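Local coordinates for alanine dehydrogenase (Archaeoglobus fulgidus, PDB 1OMO), which catalyses the reversible NAD-dependent oxidative deamination of L-alanine to pyruvate and ammonium, working as a homodimer, at residues E25-L30 with A56-Y61; G129-G134 with E184-D189; T3-Q8 with S315-F320. One frame throughout, in Å; residues are numbered along the deposited sequence.

Interaction 1 of 3, residues E25-L30 with A56-Y61; sequences EEAFRL and AHLMGY
Ala27 on helix 17-32 faces Leu58 at the end of strand 50-58, their CA atoms 7.5 Å apart. Beyond Leu58 the chain folds back in a type I' turn to Tyr61, with Met59 and Gly60 at its corners, closing a tight beta hairpin between strands 50-58 and 61-69. The contact is carried by van der Waals packing, mostly of aliphatic groups. Leu58 CD1 lies 3.7 Å from Ala27 CA and also meets Ala27 CB. In Met59, chi2 of 176° carries SD outward and chi3 of 150° sets CE 3.6 Å from Glu26 CG and equally near the backbone N of Ala27. Leu30, one helical turn past Ala27, places CD1 3.8 Å from Met59 CG and 4.3 Å from Leu58 CD1. Glu26 contributes CB and CG, while its carboxylate OE1 pairs with Arg29 NH1 at 2.7 Å on the same helix. Helix 294-311 lies alongside the turn, where Ala299 touches Met59 and Lys302 NZ binds Met59 O. Phe28, pointing away from this contact, packs on both helix 268-273 and Gln296 of helix 294-311, and His57 meets Phe46 of the second subunit edge-to-face.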
loop_
_atom_site.group_PDB
_atom_site.type_symbol
_atom_site.label_atom_id
_atom_site.label_comp_id
_atom_site.label_asym_id
_atom_site.label_seq_id
_atom_site.Cartn_x
_atom_site.Cartn_y
_atom_site.Cartn_z
ATOM N N GLU A 25 -3.355 0.617 22.754
ATOM C CA GLU A 25 -3.230 1.789 23.617
ATOM C C GLU A 25 -1.866 2.476 23.416
ATOM O O GLU A 25 -1.779 3.711 23.248
ATOM C CB GLU A 25 -3.408 1.386 25.080
ATOM C CG GLU A 25 -3.307 2.571 26.065
ATOM C CD GLU A 25 -3.903 2.238 27.425
ATOM O OE1 GLU A 25 -3.776 1.078 27.867
ATOM O OE2 GLU A 25 -4.483 3.126 28.066
ATOM N N GLU A 26 -0.797 1.680 23.412
ATOM C CA GLU A 26 0.558 2.238 23.221
ATOM C C GLU A 26 0.687 2.829 21.803
ATOM O O GLU A 26 1.300 3.869 21.602
ATOM C CB GLU A 26 1.604 1.143 23.501
ATOM C CG GLU A 26 3.049 1.554 23.350
ATOM C CD GLU A 26 3.494 2.681 24.291
ATOM O OE1 GLU A 26 4.701 2.990 24.279
ATOM O OE2 GLU A 26 2.668 3.253 25.044
ATOM N N ALA A 27 0.078 2.171 20.820
ATOM C CA ALA A 27 0.105 2.670 19.450
ATOM C C ALA A 27 -0.505 4.052 19.422
ATOM O O ALA A 27 0.053 4.956 18.826
ATOM C CB ALA A 27 -0.692 1.750 18.524
ATOM N N PHE A 28 -1.663 4.234 20.047
ATOM C CA PHE A 28 -2.261 5.570 20.038
ATOM C C PHE A 28 -1.336 6.566 20.735
ATOM O O PHE A 28 -1.124 7.674 20.252
ATOM C CB PHE A 28 -3.606 5.608 20.764
ATOM C CG PHE A 28 -4.742 5.065 19.973
ATOM C CD1 PHE A 28 -4.900 5.412 18.630
ATOM C CD2 PHE A 28 -5.643 4.194 20.551
ATOM C CE1 PHE A 28 -5.939 4.881 17.879
ATOM C CE2 PHE A 28 -6.685 3.660 19.808
ATOM C CZ PHE A 28 -6.827 4.005 18.467
ATOM N N ARG A 29 -0.814 6.173 21.890
ATOM C CA ARG A 29 0.083 7.033 22.652
ATOM C C ARG A 29 1.278 7.447 21.761
ATOM O O ARG A 29 1.527 8.648 21.560
ATOM C CB ARG A 29 0.539 6.281 23.906
ATOM C CG ARG A 29 1.382 7.098 24.852
ATOM C CD ARG A 29 1.982 6.222 25.963
ATOM N NE ARG A 29 3.250 6.811 26.381
ATOM C CZ ARG A 29 4.445 6.498 25.879
ATOM N NH1 ARG A 29 4.563 5.566 24.935
ATOM N NH2 ARG A 29 5.528 7.162 26.290
ATOM N N LEU A 30 1.986 6.466 21.189
ATOM C CA LEU A 30 3.131 6.777 20.315
ATOM C C LEU A 30 2.792 7.687 19.120
ATOM O O LEU A 30 3.510 8.643 18.851
ATOM C CB LEU A 30 3.790 5.494 19.800
ATOM C CG LEU A 30 4.437 4.619 20.871
ATOM C CD1 LEU A 30 4.796 3.276 20.300
ATOM C CD2 LEU A 30 5.677 5.327 21.425
ATOM N N ALA A 56 2.252 1.339 8.039
ATOM C CA ALA A 56 2.605 2.027 9.279
ATOM C C ALA A 56 3.936 1.569 9.864
ATOM O O ALA A 56 4.368 0.451 9.649
ATOM C CB ALA A 56 1.505 1.847 10.320
ATOM N N HIS A 57 4.557 2.436 10.638
ATOM C CA HIS A 57 5.816 2.142 11.278
ATOM C C HIS A 57 5.785 2.617 12.737
ATOM O O HIS A 57 5.471 3.804 13.005
ATOM C CB HIS A 57 6.928 2.878 10.531
ATOM C CG HIS A 57 8.271 2.794 11.188
ATOM N ND1 HIS A 57 9.228 3.774 11.041
ATOM C CD2 HIS A 57 8.826 1.848 11.980
ATOM C CE1 HIS A 57 10.311 3.438 11.718
ATOM N NE2 HIS A 57 10.092 2.273 12.299
ATOM N N LEU A 58 6.088 1.695 13.663
ATOM C CA LEU A 58 6.179 2.008 15.104
ATOM C C LEU A 58 6.565 0.760 15.890
ATOM O O LEU A 58 6.564 -0.358 15.355
ATOM C CB LEU A 58 4.861 2.546 15.670
ATOM C CG LEU A 58 3.847 1.452 16.016
ATOM C CD1 LEU A 58 2.663 2.025 16.839
ATOM C CD2 LEU A 58 3.366 0.832 14.711
ATOM N N MET A 59 6.897 0.954 17.162
ATOM C CA MET A 59 7.260 -0.152 18.024
ATOM C C MET A 59 8.344 -1.029 17.431
ATOM O O MET A 59 8.451 -2.195 17.776
ATOM C CB MET A 59 6.026 -1.008 18.321
ATOM C CG MET A 59 4.854 -0.195 18.817
ATOM S SD MET A 59 3.420 -1.208 19.031
ATOM C CE MET A 59 2.608 -0.363 20.359
ATOM N N GLY A 60 9.128 -0.475 16.525
ATOM C CA GLY A 60 10.211 -1.230 15.949
ATOM C C GLY A 60 9.931 -2.048 14.712
ATOM O O GLY A 60 10.822 -2.751 14.226
ATOM N N TYR A 61 8.707 -1.984 14.203
ATOM C CA TYR A 61 8.366 -2.719 12.991
ATOM C C TYR A 61 7.730 -1.839 11.946
ATOM O O TYR A 61 7.344 -0.701 12.205
ATOM C CB TYR A 61 7.392 -3.852 13.272
ATOM C CG TYR A 61 7.974 -4.974 14.059
ATOM C CD1 TYR A 61 8.209 -4.838 15.418
ATOM C CD2 TYR A 61 8.264 -6.190 13.450
ATOM C CE1 TYR A 61 8.714 -5.896 16.161
ATOM C CE2 TYR A 61 8.769 -7.266 14.183
ATOM C CZ TYR A 61 8.984 -7.112 15.543
ATOM O OH TYR A 61 9.395 -8.183 16.297
#

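Interaction 2 of 3, residues G129-G134 with E184-D189; sequences GFIGCG and EASRCD. With NAD (nicotinamide-adenine-dinucleotide), chain D.
The carbonyl oxygen of Ala185 receives a CA-H...O contact from Gly129, with Gly129 CA 3.4 Å from Ala185 O and an angle of 154° at the hydrogen. The approach depends on the bare glycine, since a CB at Gly129 would fall 2.0 Å from that oxygen. Cys188 closes in on the same residue, its CB 3.7 Å from Gly129 N and its SG also against the glycine backbone. Two residues on, Ile131 turns CG1 beside its backbone N (chi1 -56°), and its CD1 comes 3.8 Å from Ala185 CB and 4.0 Å from Ser186 OG. That hydroxyl is hydrogen-bonded to Ala182 O, one turn back, so the methyl meets a polar atom already provided for. Strand 127-131 belongs to the parallel sheet of the Rossmann NAD domain, between strands 152-156 and 190-193, and helix 182-185 leads into the latter. After Ile131 comes the glycine-rich turn of the dinucleotide fold: Gly132, Cys133, then Gly134 at the N-cap of helix 135-147. Gly134 C lies 3.2 Å from NAD O1N, and a CB there would strike NAD O5B. Cys133 N donates to Asp157 OD1, while OD2 of that aspartate binds the cofactor.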
loop_
_atom_site.group_PDB
_atom_site.type_symbol
_atom_site.label_atom_id
_atom_site.label_comp_id
_atom_site.label_asym_id
_atom_site.label_seq_id
_atom_site.Cartn_x
_atom_site.Cartn_y
_atom_site.Cartn_z
ATOM N N GLY A 129 -25.359 -0.685 25.911
ATOM C CA GLY A 129 -26.261 -0.879 24.791
ATOM C C GLY A 129 -25.526 -1.127 23.469
ATOM O O GLY A 129 -24.498 -0.501 23.170
ATOM N N PHE A 130 -26.043 -2.057 22.676
ATOM C CA PHE A 130 -25.465 -2.379 21.392
ATOM C C PHE A 130 -26.467 -2.217 20.244
ATOM O O PHE A 130 -27.538 -2.852 20.214
ATOM C CB PHE A 130 -24.921 -3.807 21.396
ATOM C CG PHE A 130 -23.740 -4.004 22.312
ATOM C CD1 PHE A 130 -23.926 -4.100 23.695
ATOM C CD2 PHE A 130 -22.446 -4.094 21.796
ATOM C CE1 PHE A 130 -22.835 -4.284 24.563
ATOM C CE2 PHE A 130 -21.333 -4.281 22.651
ATOM C CZ PHE A 130 -21.533 -4.376 24.034
ATOM N N ILE A 131 -26.140 -1.327 19.317
ATOM C CA ILE A 131 -26.955 -1.136 18.130
ATOM C C ILE A 131 -26.145 -1.886 17.078
ATOM O O ILE A 131 -25.124 -1.389 16.613
ATOM C CB ILE A 131 -27.051 0.335 17.725
ATOM C CG1 ILE A 131 -27.585 1.164 18.895
ATOM C CG2 ILE A 131 -27.951 0.470 16.532
ATOM C CD1 ILE A 131 -28.916 0.660 19.436
ATOM N N GLY A 132 -26.608 -3.080 16.720
ATOM C CA GLY A 132 -25.924 -3.924 15.764
ATOM C C GLY A 132 -25.330 -5.069 16.580
ATOM O O GLY A 132 -24.617 -4.829 17.557
ATOM N N CYS A 133 -25.621 -6.306 16.206
ATOM C CA CYS A 133 -25.122 -7.444 16.967
ATOM C C CYS A 133 -24.374 -8.435 16.090
ATOM O O CYS A 133 -24.506 -9.647 16.269
ATOM C CB CYS A 133 -26.275 -8.152 17.712
ATOM S SG CYS A 133 -27.171 -7.095 18.928
ATOM N N GLY A 134 -23.607 -7.905 15.130
ATOM C CA GLY A 134 -22.772 -8.721 14.258
ATOM C C GLY A 134 -21.386 -8.943 14.897
ATOM O O GLY A 134 -21.178 -8.684 16.091
ATOM N N GLU A 184 -34.803 1.764 23.163
ATOM C CA GLU A 184 -34.459 1.335 24.526
ATOM C C GLU A 184 -32.969 0.957 24.680
ATOM O O GLU A 184 -32.341 1.278 25.689
ATOM C CB GLU A 184 -35.372 0.175 24.962
ATOM C CG GLU A 184 -35.116 -0.350 26.361
ATOM C CD GLU A 184 -35.305 0.709 27.448
ATOM O OE1 GLU A 184 -36.311 1.449 27.388
ATOM O OE2 GLU A 184 -34.449 0.790 28.364
ATOM N N ALA A 185 -32.407 0.285 23.679
ATOM C CA ALA A 185 -30.991 -0.101 23.709
ATOM C C ALA A 185 -30.116 1.132 23.819
ATOM O O ALA A 185 -29.072 1.081 24.426
ATOM C CB ALA A 185 -30.627 -0.870 22.442
ATOM N N SER A 186 -30.548 2.234 23.206
ATOM C CA SER A 186 -29.809 3.502 23.216
ATOM C C SER A 186 -29.727 4.173 24.582
ATOM O O SER A 186 -28.902 5.059 24.808
ATOM C CB SER A 186 -30.459 4.489 22.265
ATOM O OG SER A 186 -30.507 3.943 20.978
ATOM N N ARG A 187 -30.611 3.760 25.473
ATOM C CA ARG A 187 -30.686 4.279 26.830
ATOM C C ARG A 187 -29.707 3.452 27.628
ATOM O O ARG A 187 -30.024 2.337 28.022
ATOM C CB ARG A 187 -32.124 4.094 27.340
ATOM C CG ARG A 187 -32.327 4.365 28.806
ATOM C CD ARG A 187 -33.807 4.558 29.085
ATOM N NE ARG A 187 -34.320 5.747 28.410
ATOM C CZ ARG A 187 -35.373 5.747 27.605
ATOM N NH1 ARG A 187 -35.768 6.879 27.034
ATOM N NH2 ARG A 187 -36.027 4.614 27.374
ATOM N N CYS A 188 -28.520 3.998 27.865
ATOM C CA CYS A 188 -27.475 3.267 28.575
ATOM C C CYS A 188 -26.356 4.202 28.987
ATOM O O CYS A 188 -26.432 5.391 28.729
ATOM C CB CYS A 188 -26.898 2.197 27.646
ATOM S SG CYS A 188 -26.249 2.913 26.111
ATOM N N ASP A 189 -25.309 3.682 29.614
ATOM C CA ASP A 189 -24.165 4.537 29.987
ATOM C C ASP A 189 -23.102 4.530 28.850
ATOM O O ASP A 189 -22.450 5.538 28.587
ATOM C CB ASP A 189 -23.526 4.043 31.293
ATOM C CG ASP A 189 -24.558 3.799 32.405
ATOM O OD1 ASP A 189 -25.388 4.697 32.666
ATOM O OD2 ASP A 189 -24.535 2.702 33.010
HETATM P PA NAD D . -21.732 -7.735 10.266
HETATM O O1A NAD D . -22.453 -7.699 8.969
HETATM O O2A NAD D . -21.387 -9.097 10.884
HETATM O O5B NAD D . -22.349 -6.855 11.521
HETATM C C5B NAD D . -23.307 -5.735 11.308
HETATM C C4B NAD D . -24.613 -6.119 12.052
HETATM O O4B NAD D . -25.483 -4.923 11.830
HETATM C C3B NAD D . -25.491 -7.310 11.439
HETATM O O3B NAD D . -25.772 -8.343 12.465
HETATM C C2B NAD D . -26.770 -6.644 10.878
HETATM O O2B NAD D . -27.938 -7.377 10.790
HETATM C C1B NAD D . -26.820 -5.358 11.759
HETATM N N9A NAD D . -27.478 -4.250 11.129
HETATM C C8A NAD D . -27.469 -3.784 9.829
HETATM N N7A NAD D . -28.203 -2.706 9.654
HETATM C C5A NAD D . -28.745 -2.392 10.823
HETATM C C6A NAD D . -29.629 -1.300 11.234
HETATM N N6A NAD D . -30.067 -0.408 10.383
HETATM N N1A NAD D . -29.971 -1.306 12.575
HETATM C C2A NAD D . -29.540 -2.227 13.468
HETATM N N3A NAD D . -28.691 -3.301 13.115
HETATM C C4A NAD D . -28.307 -3.328 11.784
HETATM O O3 NAD D . -20.334 -6.840 10.390
HETATM P PN NAD D . -19.152 -6.603 11.587
HETATM O O1N NAD D . -19.662 -7.230 12.858
HETATM O O2N NAD D . -17.795 -6.943 11.003
HETATM O O5D NAD D . -19.319 -4.931 11.713
HETATM C C5D NAD D . -19.425 -4.320 10.268
HETATM C C4D NAD D . -19.372 -2.827 10.276
HETATM O O4D NAD D . -18.085 -2.423 11.009
HETATM C C3D NAD D . -19.243 -2.154 8.873
HETATM O O3D NAD D . -19.741 -0.803 8.870
HETATM C C2D NAD D . -17.728 -2.242 8.667
HETATM O O2D NAD D . -17.262 -1.626 7.512
HETATM C C1D NAD D . -17.210 -1.674 10.072
HETATM N N1N NAD D . -15.848 -2.045 10.592
HETATM C C2N NAD D . -15.085 -0.875 11.025
HETATM C C3N NAD D . -13.859 -1.201 11.710
HETATM C C7N NAD D . -13.002 0.121 12.179
HETATM O O7N NAD D . -11.756 -0.007 12.351
HETATM N N7N NAD D . -13.684 1.294 12.381
HETATM C C4N NAD D . -13.368 -2.497 11.997
HETATM C C5N NAD D . -14.233 -3.562 11.514
HETATM C C6N NAD D . -15.441 -3.337 10.835
#

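Interaction 3 of 3, residues T3-Q8 with S315-F320; sequences TLILTQ and SKIKFF
Thr3 and Ile317 form an antiparallel hydrogen-bonded pair, Thr3 N to Ile317 O at 2.8 Å and Ile317 N to Thr3 O at 2.9 Å, with Leu4 and Lys316 as the non-hydrogen-bonded pair beside it. Farther along, Ile5 N reaches Ser315 O at 2.8 Å, but the return bond from Ser315 N to Ile5 O is weak. Beyond the strand, Phe319 points toward strand 3-6, its CD1 3.7 Å from Thr3 OG1, which sits at the ring edge near its plane. Thr3 CG2 comes to 3.9 Å from Phe319 CE1, and Ile317 CG2 lies over one face of the ring, offset toward the rim. Thr3 OG1 is hydrogen-bonded to Pro95 O and also takes a bond from a water, 2.6 Å away, that donates to Ile317 O and accepts from Phe319 N. Within this chain strand 315-317 is an edge strand of the mixed sheet, next to strand 3-6, in the domain that builds the beta-sandwich dimer. Leu6 of the second subunit packs on Phe319, and Ile317 of that subunit on Ile5. An alanine in place of Phe319 would probably open a gap beside Thr3 and Ile317 and leave Leu6 of the second subunit without its aromatic partner. Within the chain, the Ile5 and Ile317 side chains cross, Ile5 CD1 lying 4.1 Å from Ile317 CG2. On the same face, Ser315 OG lies 3.6 Å from Ile5 CB.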
loop_
_atom_site.group_PDB
_atom_site.type_symbol
_atom_site.label_atom_id
_atom_site.label_comp_id
_atom_site.label_asym_id
_atom_site.label_seq_id
_atom_site.Cartn_x
_atom_site.Cartn_y
_atom_site.Cartn_z
ATOM N N THR A 3 10.724 -16.115 5.297
ATOM C CA THR A 3 9.560 -15.316 5.654
ATOM C C THR A 3 8.547 -16.289 6.295
ATOM O O THR A 3 8.268 -17.374 5.764
ATOM C CB THR A 3 8.955 -14.629 4.420
ATOM O OG1 THR A 3 9.866 -13.626 3.944
ATOM C CG2 THR A 3 7.621 -13.990 4.747
ATOM N N LEU A 4 8.028 -15.915 7.463
ATOM C CA LEU A 4 7.056 -16.733 8.196
ATOM C C LEU A 4 5.653 -16.506 7.592
ATOM O O LEU A 4 5.287 -15.369 7.280
ATOM C CB LEU A 4 7.082 -16.324 9.677
ATOM C CG LEU A 4 6.261 -17.044 10.727
ATOM C CD1 LEU A 4 6.864 -18.396 10.973
ATOM C CD2 LEU A 4 6.205 -16.221 11.996
ATOM N N ILE A 5 4.901 -17.584 7.386
ATOM C CA ILE A 5 3.540 -17.505 6.840
ATOM C C ILE A 5 2.572 -17.892 7.956
ATOM O O ILE A 5 2.702 -18.971 8.534
ATOM C CB ILE A 5 3.365 -18.463 5.623
ATOM C CG1 ILE A 5 4.370 -18.074 4.524
ATOM C CG2 ILE A 5 1.961 -18.344 5.029
ATOM C CD1 ILE A 5 4.280 -16.601 4.095
ATOM N N LEU A 6 1.639 -16.996 8.287
ATOM C CA LEU A 6 0.665 -17.267 9.348
ATOM C C LEU A 6 -0.776 -17.211 8.868
ATOM O O LEU A 6 -1.237 -16.225 8.259
ATOM C CB LEU A 6 0.845 -16.304 10.514
ATOM C CG LEU A 6 2.071 -16.474 11.414
ATOM C CD1 LEU A 6 2.030 -15.384 12.453
ATOM C CD2 LEU A 6 2.103 -17.839 12.096
ATOM N N THR A 7 -1.471 -18.301 9.144
ATOM C CA THR A 7 -2.864 -18.490 8.778
ATOM C C THR A 7 -3.821 -17.857 9.799
ATOM O O THR A 7 -3.430 -17.585 10.937
ATOM C CB THR A 7 -3.197 -19.967 8.751
ATOM O OG1 THR A 7 -3.236 -20.454 10.082
ATOM C CG2 THR A 7 -2.105 -20.730 8.139
ATOM N N GLN A 8 -5.083 -17.666 9.421
ATOM C CA GLN A 8 -6.018 -17.082 10.369
ATOM C C GLN A 8 -6.131 -17.942 11.628
ATOM O O GLN A 8 -6.092 -17.421 12.746
ATOM C CB GLN A 8 -7.396 -16.905 9.748
ATOM C CG GLN A 8 -8.378 -16.202 10.675
ATOM C CD GLN A 8 -9.773 -16.170 10.112
ATOM O OE1 GLN A 8 -9.966 -16.260 8.893
ATOM N NE2 GLN A 8 -10.762 -16.030 10.990
ATOM N N SER A 315 4.794 -21.502 9.195
ATOM C CA SER A 315 5.486 -22.299 8.185
ATOM C C SER A 315 6.404 -21.274 7.538
ATOM O O SER A 315 6.187 -20.075 7.705
ATOM C CB SER A 315 4.503 -22.915 7.174
ATOM O OG SER A 315 3.868 -21.951 6.343
ATOM N N LYS A 316 7.429 -21.721 6.826
ATOM C CA LYS A 316 8.372 -20.782 6.251
ATOM C C LYS A 316 8.624 -20.875 4.764
ATOM O O LYS A 316 8.755 -21.969 4.224
ATOM C CB LYS A 316 9.716 -20.922 6.958
ATOM C CG LYS A 316 9.667 -20.613 8.433
ATOM C CD LYS A 316 10.917 -21.115 9.143
ATOM C CE LYS A 316 10.994 -20.610 10.579
ATOM N NZ LYS A 316 11.256 -19.150 10.604
ATOM N N ILE A 317 8.730 -19.719 4.117
ATOM C CA ILE A 317 9.016 -19.687 2.704
ATOM C C ILE A 317 10.207 -18.764 2.414
ATOM O O ILE A 317 10.333 -17.697 3.007
ATOM C CB ILE A 317 7.745 -19.264 1.873
ATOM C CG1 ILE A 317 7.924 -19.647 0.400
ATOM C CG2 ILE A 317 7.514 -17.793 1.947
ATOM C CD1 ILE A 317 7.223 -20.966 0.008
ATOM N N LYS A 318 11.092 -19.206 1.519
ATOM C CA LYS A 318 12.267 -18.434 1.094
ATOM C C LYS A 318 11.852 -17.744 -0.206
ATOM O O LYS A 318 11.924 -18.320 -1.285
ATOM C CB LYS A 318 13.450 -19.383 0.836
ATOM C CG LYS A 318 14.790 -18.700 0.484
ATOM C CD LYS A 318 15.865 -19.738 0.101
ATOM C CE LYS A 318 15.981 -19.918 -1.425
ATOM N NZ LYS A 318 17.024 -19.001 -1.983
ATOM N N PHE A 319 11.395 -16.512 -0.096
ATOM C CA PHE A 319 10.943 -15.777 -1.253
ATOM C C PHE A 319 12.010 -15.342 -2.227
ATOM O O PHE A 319 11.775 -15.323 -3.428
ATOM C CB PHE A 319 10.174 -14.526 -0.814
ATOM C CG PHE A 319 8.710 -14.763 -0.523
ATOM C CD1 PHE A 319 8.206 -14.601 0.760
ATOM C CD2 PHE A 319 7.838 -15.133 -1.535
ATOM C CE1 PHE A 319 6.844 -14.804 1.018
ATOM C CE2 PHE A 319 6.496 -15.334 -1.281
ATOM C CZ PHE A 319 5.997 -15.169 -0.014
ATOM N N PHE A 320 13.180 -14.981 -1.720
ATOM C CA PHE A 320 14.235 -14.446 -2.578
ATOM C C PHE A 320 15.464 -15.315 -2.780
ATOM O O PHE A 320 15.654 -16.234 -1.963
ATOM C CB PHE A 320 14.677 -13.090 -2.031
ATOM C CG PHE A 320 13.543 -12.251 -1.540
ATOM C CD1 PHE A 320 13.393 -11.994 -0.186
ATOM C CD2 PHE A 320 12.595 -11.759 -2.435
ATOM C CE1 PHE A 320 12.319 -11.264 0.283
ATOM C CE2 PHE A 320 11.512 -11.029 -1.976
ATOM C CZ PHE A 320 11.375 -10.781 -0.602
HETATM O O HOH W 1 11.539 -14.990 2.483
HETATM O O HOH W 2 1.286 -21.328 7.564
#

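Interactions 1 and 3 both reach the mixed sheet of the dimer-forming domain and both touch the second subunit, yet their nearest atoms are about 10 Å apart. Interaction 3 joins the two ends of the chain, and the other two contacts fall between them in sequence. Interaction 2 lies in the NAD domain, its nearest atoms about 17 Å from interaction 1 and about 13 Å from interaction 3. It alone includes residues of the cofactor pocket. Interaction 1 lies outside the pocket but not far off: the side chain of Ala27 is about 9 Å from that of NAD-binding Arg108, and that of Leu58 about 11 Å from that of Lys65, the inferred proton donor/acceptor. Interaction 3 is remote from these sites.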